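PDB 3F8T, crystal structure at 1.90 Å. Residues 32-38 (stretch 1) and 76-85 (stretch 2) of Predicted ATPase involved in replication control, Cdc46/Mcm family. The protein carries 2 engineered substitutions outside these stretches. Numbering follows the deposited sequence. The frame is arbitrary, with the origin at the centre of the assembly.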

ATOM      1  N   VAL A  32     -25.844 -27.735 -19.226  1.00 30.09           N
ATOM      2  CA  VAL A  32     -24.735 -26.918 -18.732  1.00 29.17           C
ATOM      3  C   VAL A  32     -23.666 -26.782 -19.806  1.00 28.69           C
ATOM      4  O   VAL A  32     -23.271 -25.656 -20.142  1.00 28.44           O
ATOM      5  CB  VAL A  32     -24.127 -27.465 -17.402  1.00 29.30           C
ATOM      6  CG1 VAL A  32     -22.832 -26.704 -17.009  1.00 28.57           C
ATOM      7  CG2 VAL A  32     -25.144 -27.370 -16.289  1.00 28.62           C
ATOM      8  N   LEU A  33     -23.212 -27.912 -20.356  1.00 27.44           N
ATOM      9  CA  LEU A  33     -22.156 -27.892 -21.365  1.00 27.40           C
ATOM     10  C   LEU A  33     -22.609 -27.341 -22.719  1.00 26.68           C
ATOM     11  O   LEU A  33     -21.858 -26.626 -23.378  1.00 26.62           O
ATOM     12  CB  LEU A  33     -21.513 -29.278 -21.552  1.00 27.62           C
ATOM     13  CG  LEU A  33     -20.388 -29.743 -20.615  1.00 30.36           C
ATOM     14  CD1 LEU A  33     -19.617 -30.889 -21.269  1.00 30.06           C
ATOM     15  CD2 LEU A  33     -19.426 -28.608 -20.224  1.00 30.07           C
ATOM     16  N   ILE A  34     -23.823 -27.692 -23.141  1.00 25.58           N
ATOM     17  CA  ILE A  34     -24.383 -27.125 -24.368  1.00 25.51           C
ATOM     18  C   ILE A  34     -24.459 -25.590 -24.278  1.00 24.47           C
ATOM     19  O   ILE A  34     -24.064 -24.895 -25.202  1.00 23.89           O
ATOM     20  CB  ILE A  34     -25.787 -27.707 -24.703  1.00 25.21           C
ATOM     21  CG1 ILE A  34     -25.689 -29.202 -25.018  1.00 25.99           C
ATOM     22  CG2 ILE A  34     -26.379 -26.987 -25.917  1.00 25.46           C
ATOM     23  CD1 ILE A  34     -27.041 -29.890 -25.149  1.00 26.79           C
ATOM     24  N   GLU A  35     -24.972 -25.061 -23.172  1.00 24.23           N
ATOM     25  CA  GLU A  35     -25.083 -23.601 -23.064  1.00 24.99           C
ATOM     26  C   GLU A  35     -23.710 -22.921 -23.014  1.00 24.34           C
ATOM     27  O   GLU A  35     -23.531 -21.831 -23.577  1.00 23.66           O
ATOM     28  CB  GLU A  35     -25.981 -23.204 -21.897  1.00 25.75           C
ATOM     29  CG  GLU A  35     -27.437 -23.581 -22.181  1.00 28.91           C
ATOM     30  CD  GLU A  35     -28.369 -23.346 -21.010  1.00 36.22           C
ATOM     31  OE1 GLU A  35     -28.176 -22.354 -20.256  1.00 37.79           O
ATOM     32  OE2 GLU A  35     -29.311 -24.162 -20.848  1.00 38.18           O
ATOM     33  N   ILE A  36     -22.740 -23.586 -22.383  1.00 23.61           N
ATOM     34  CA  ILE A  36     -21.359 -23.072 -22.329  1.00 23.72           C
ATOM     35  C   ILE A  36     -20.724 -22.946 -23.719  1.00 24.16           C
ATOM     36  O   ILE A  36     -20.176 -21.896 -24.075  1.00 25.47           O
ATOM     37  CB  ILE A  36     -20.453 -23.932 -21.393  1.00 23.70           C
ATOM     38  CG1 ILE A  36     -20.860 -23.720 -19.921  1.00 23.68           C
ATOM     39  CG2 ILE A  36     -18.967 -23.578 -21.618  1.00 22.20           C
ATOM     40  CD1 ILE A  36     -20.175 -24.683 -18.896  1.00 22.83           C
ATOM     41  N   VAL A  37     -20.804 -24.013 -24.503  1.00 24.65           N
ATOM     42  CA  VAL A  37     -20.194 -24.059 -25.825  1.00 26.30           C
ATOM     43  C   VAL A  37     -20.860 -23.104 -26.829  1.00 26.44           C
ATOM     44  O   VAL A  37     -20.233 -22.682 -27.801  1.00 26.60           O
ATOM     45  CB  VAL A  37     -20.170 -25.523 -26.347  1.00 26.57           C
ATOM     46  CG1 VAL A  37     -19.778 -25.582 -27.791  1.00 29.32           C
ATOM     47  CG2 VAL A  37     -19.202 -26.336 -25.499  1.00 26.71           C
ATOM     48  N   ARG A  38     -22.122 -22.761 -26.582  1.00 26.20           N
ATOM     49  CA  ARG A  38     -22.841 -21.811 -27.427  1.00 27.00           C
ATOM     50  C   ARG A  38     -22.406 -20.353 -27.233  1.00 27.05           C
ATOM     51  O   ARG A  38     -22.714 -19.502 -28.071  1.00 27.34           O
ATOM     52  CB  ARG A  38     -24.350 -21.912 -27.187  1.00 27.14           C
ATOM     53  CG  ARG A  38     -25.064 -23.090 -27.822  1.00 29.33           C
ATOM     54  CD  ARG A  38     -26.508 -23.009 -27.361  1.00 31.07           C
ATOM     55  NE  ARG A  38     -27.379 -24.114 -27.762  1.00 34.84           N
ATOM     56  CZ  ARG A  38     -28.464 -24.477 -27.071  1.00 36.26           C
ATOM     57  NH1 ARG A  38     -28.777 -23.848 -25.946  1.00 36.06           N
ATOM     58  NH2 ARG A  38     -29.224 -25.485 -27.479  1.00 37.21           N
TER
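Stretch 2, residues 76-85: LVEPALRELV

Stretch 2 lies on stretch 1 as one helix packed across another. Residues 32-37 have phi between -71° and -52° and psi between -52° and -24°, and the i to i+4 hydrogen bonds of an alpha helix, among them Ile36 N to Val32 O at 3.1 Å and Val37 N to Leu33 O at 3.0 Å. Residues 76-85 are helical throughout and belong to a helix that extends beyond both ends of the stretch. It is kinked at Pro79, whose ring nitrogen carries no hydrogen and so makes no bond to the preceding turn. The regular pattern is in place after it, as in Leu81 N to Val77 O at 2.9 Å and Leu84 N to Ala80 O at 3.0 Å.

The N-to-C directions of the two helices differ by 60°, with a signed crossing angle of -60°, so the chains run neither parallel nor antiparallel. The axes come no closer than 11.7 Å, and the nearest CA pair, Leu33 CA to Leu81 CA, is 8.3 Å apart. At that spacing the backbones stay apart and side chains fill the gap. No hydrogen bond crosses between the stretches; every cross-stretch contact within 4.5 Å joins apolar side chains, and the surface buried, both sides summed, is 278 Å².

Val32 directs its CA-to-CB bond toward stretch 2 but stops short of contact: its closest approach, Val32 CG1 to Val77 CG2, is 4.6 Å. Leu33 is the most heavily covered residue, losing 61 Å² to the other helix. Its CA-to-CB bond points sideways, yet with chi1 at -84° and chi2 at -161° the end of the side chain comes nearer and touches three residues: Leu33 CD2 is 3.8 Å from Leu81 CD2 and 4.3 Å from Ala80 CB, while Leu33 CD1 is 4.3 Å from Leu84 CD1. The span from Ala80 to Leu84 is about one helical turn, so this leucine meets successive turns of its partner.

Ile34 and Glu35 are out of reach, and neither is covered by stretch 2. The helix then brings Ile36 back to the contact, its CA-to-CB bond pointing toward stretch 2. Ile36 CD1 lies 3.8 Å from Val77 CG1, and Ile36 CG2 lies 3.8 Å from Leu81 CD2. Leu81 CD2 is thus shared by Leu33 and Ile36, three residues apart on stretch 1.

The CA-to-CB bond of Val37 points sideways, and the residue makes the shortest contact, Val37 CG2 to Leu84 CD1 at 3.7 Å. Leu84 therefore meets both Leu33 and Val37, one turn apart, through the same methyl. Arg38 is exposed and out of reach.

On stretch 2 the contacting residues are Val77, Ala80, Leu81 and Leu84, a spacing of three, one and three that gathers them along one side of the helix. Glu78 and Arg82 are out of reach of stretch 1 and form their own salt bridge, Arg82 NH1 to Glu78 OE1 at 2.7 Å.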

ATOM      1  N   LEU A  76     -15.989 -29.251 -11.102  1.00 23.31           N
ATOM      2  CA  LEU A  76     -16.563 -30.184 -12.092  1.00 24.02           C
ATOM      3  C   LEU A  76     -16.489 -29.674 -13.526  1.00 23.46           C
ATOM      4  O   LEU A  76     -16.208 -30.438 -14.448  1.00 23.58           O
ATOM      5  CB  LEU A  76     -18.041 -30.464 -11.781  1.00 23.70           C
ATOM      6  CG  LEU A  76     -18.408 -31.088 -10.440  1.00 26.33           C
ATOM      7  CD1 LEU A  76     -19.917 -31.268 -10.370  1.00 26.35           C
ATOM      8  CD2 LEU A  76     -17.691 -32.421 -10.268  1.00 27.51           C
ATOM      9  N   VAL A  77     -16.760 -28.378 -13.696  1.00 23.24           N
ATOM     10  CA  VAL A  77     -16.844 -27.757 -15.029  1.00 23.12           C
ATOM     11  C   VAL A  77     -15.480 -27.585 -15.679  1.00 23.12           C
ATOM     12  O   VAL A  77     -15.287 -27.938 -16.842  1.00 23.32           O
ATOM     13  CB  VAL A  77     -17.600 -26.422 -14.963  1.00 23.31           C
ATOM     14  CG1 VAL A  77     -17.589 -25.688 -16.334  1.00 23.17           C
ATOM     15  CG2 VAL A  77     -19.017 -26.671 -14.470  1.00 23.09           C
ATOM     16  N   GLU A  78     -14.526 -27.059 -14.924  1.00 23.41           N
ATOM     17  CA  GLU A  78     -13.202 -26.797 -15.477  1.00 24.38           C
ATOM     18  C   GLU A  78     -12.538 -28.019 -16.169  1.00 24.30           C
ATOM     19  O   GLU A  78     -12.056 -27.881 -17.281  1.00 23.63           O
ATOM     20  CB  GLU A  78     -12.300 -26.152 -14.411  1.00 25.03           C
ATOM     21  CG  GLU A  78     -11.060 -25.465 -14.962  1.00 29.17           C
ATOM     22  CD  GLU A  78      -9.870 -26.395 -15.024  1.00 33.85           C
ATOM     23  OE1 GLU A  78     -10.007 -27.557 -14.589  1.00 35.03           O
ATOM     24  OE2 GLU A  78      -8.797 -25.967 -15.510  1.00 37.68           O
ATOM     25  N   PRO A  79     -12.461 -29.203 -15.502  1.00 24.85           N
ATOM     26  CA  PRO A  79     -11.884 -30.347 -16.243  1.00 25.09           C
ATOM     27  C   PRO A  79     -12.715 -30.815 -17.442  1.00 24.86           C
ATOM     28  O   PRO A  79     -12.147 -31.349 -18.414  1.00 24.95           O
ATOM     29  CB  PRO A  79     -11.792 -31.455 -15.181  1.00 25.16           C
ATOM     30  CG  PRO A  79     -12.751 -31.078 -14.148  1.00 26.26           C
ATOM     31  CD  PRO A  79     -12.775 -29.570 -14.114  1.00 25.01           C
ATOM     32  N   ALA A  80     -14.035 -30.625 -17.386  1.00 24.14           N
ATOM     33  CA  ALA A  80     -14.901 -30.952 -18.539  1.00 24.52           C
ATOM     34  C   ALA A  80     -14.524 -30.092 -19.737  1.00 24.72           C
ATOM     35  O   ALA A  80     -14.379 -30.585 -20.858  1.00 24.96           O
ATOM     36  CB  ALA A  80     -16.365 -30.744 -18.191  1.00 23.99           C
ATOM     37  N   LEU A  81     -14.368 -28.795 -19.486  1.00 25.22           N
ATOM     38  CA  LEU A  81     -13.946 -27.851 -20.514  1.00 26.58           C
ATOM     39  C   LEU A  81     -12.550 -28.181 -21.028  1.00 27.40           C
ATOM     40  O   LEU A  81     -12.332 -28.205 -22.227  1.00 28.13           O
ATOM     41  CB  LEU A  81     -14.047 -26.407 -19.996  1.00 26.35           C
ATOM     42  CG  LEU A  81     -15.461 -25.965 -19.596  1.00 26.97           C
ATOM     43  CD1 LEU A  81     -15.497 -24.496 -19.179  1.00 28.66           C
ATOM     44  CD2 LEU A  81     -16.468 -26.231 -20.734  1.00 28.62           C
ATOM     45  N   ARG A  82     -11.610 -28.469 -20.128  1.00 29.16           N
ATOM     46  CA  ARG A  82     -10.279 -28.907 -20.564  1.00 31.36           C
ATOM     47  C   ARG A  82     -10.360 -30.120 -21.505  1.00 32.20           C
ATOM     48  O   ARG A  82      -9.660 -30.178 -22.527  1.00 32.25           O
ATOM     49  CB  ARG A  82      -9.372 -29.210 -19.366  1.00 31.30           C
ATOM     50  CG  ARG A  82      -8.732 -27.959 -18.747  1.00 33.01           C
ATOM     51  CD  ARG A  82      -7.539 -28.291 -17.849  1.00 33.53           C
ATOM     52  NE  ARG A  82      -7.961 -28.520 -16.470  1.00 37.70           N
ATOM     53  CZ  ARG A  82      -8.130 -29.718 -15.913  1.00 40.37           C
ATOM     54  NH1 ARG A  82      -8.527 -29.815 -14.644  1.00 40.28           N
ATOM     55  NH2 ARG A  82      -7.891 -30.825 -16.612  1.00 42.28           N
ATOM     56  N   GLU A  83     -11.229 -31.072 -21.163  1.00 33.54           N
ATOM     57  CA  GLU A  83     -11.442 -32.266 -21.988  1.00 35.17           C
ATOM     58  C   GLU A  83     -11.986 -31.917 -23.383  1.00 36.05           C
ATOM     59  O   GLU A  83     -11.487 -32.417 -24.390  1.00 35.94           O
ATOM     60  CB  GLU A  83     -12.337 -33.283 -21.251  1.00 35.02           C
ATOM     61  CG  GLU A  83     -12.669 -34.557 -22.026  1.00 36.55           C
ATOM     62  CD  GLU A  83     -11.439 -35.302 -22.544  1.00 39.07           C
ATOM     63  OE1 GLU A  83     -10.355 -35.229 -21.917  1.00 40.44           O
ATOM     64  OE2 GLU A  83     -11.568 -35.969 -23.587  1.00 39.98           O
ATOM     65  N   LEU A  84     -12.996 -31.054 -23.437  1.00 37.91           N
ATOM     66  CA  LEU A  84     -13.494 -30.528 -24.714  1.00 40.07           C
ATOM     67  C   LEU A  84     -12.389 -29.896 -25.561  1.00 41.63           C
ATOM     68  O   LEU A  84     -12.317 -30.140 -26.762  1.00 42.41           O
ATOM     69  CB  LEU A  84     -14.609 -29.501 -24.496  1.00 39.80           C
ATOM     70  CG  LEU A  84     -16.022 -29.964 -24.139  1.00 39.63           C
ATOM     71  CD1 LEU A  84     -16.886 -28.755 -23.835  1.00 39.58           C
ATOM     72  CD2 LEU A  84     -16.651 -30.812 -25.233  1.00 37.52           C
ATOM     73  N   VAL A  85     -11.535 -29.077 -24.951  1.00 43.62           N
ATOM     74  CA  VAL A  85     -10.456 -28.438 -25.716  1.00 45.66           C
ATOM     75  C   VAL A  85      -9.352 -29.432 -26.101  1.00 46.73           C
ATOM     76  O   VAL A  85      -8.688 -29.250 -27.123  1.00 46.94           O
ATOM     77  CB  VAL A  85      -9.877 -27.152 -25.038  1.00 45.65           C
ATOM     78  CG1 VAL A  85     -10.984 -26.332 -24.392  1.00 46.38           C
ATOM     79  CG2 VAL A  85      -8.798 -27.482 -24.029  1.00 46.20           C
TER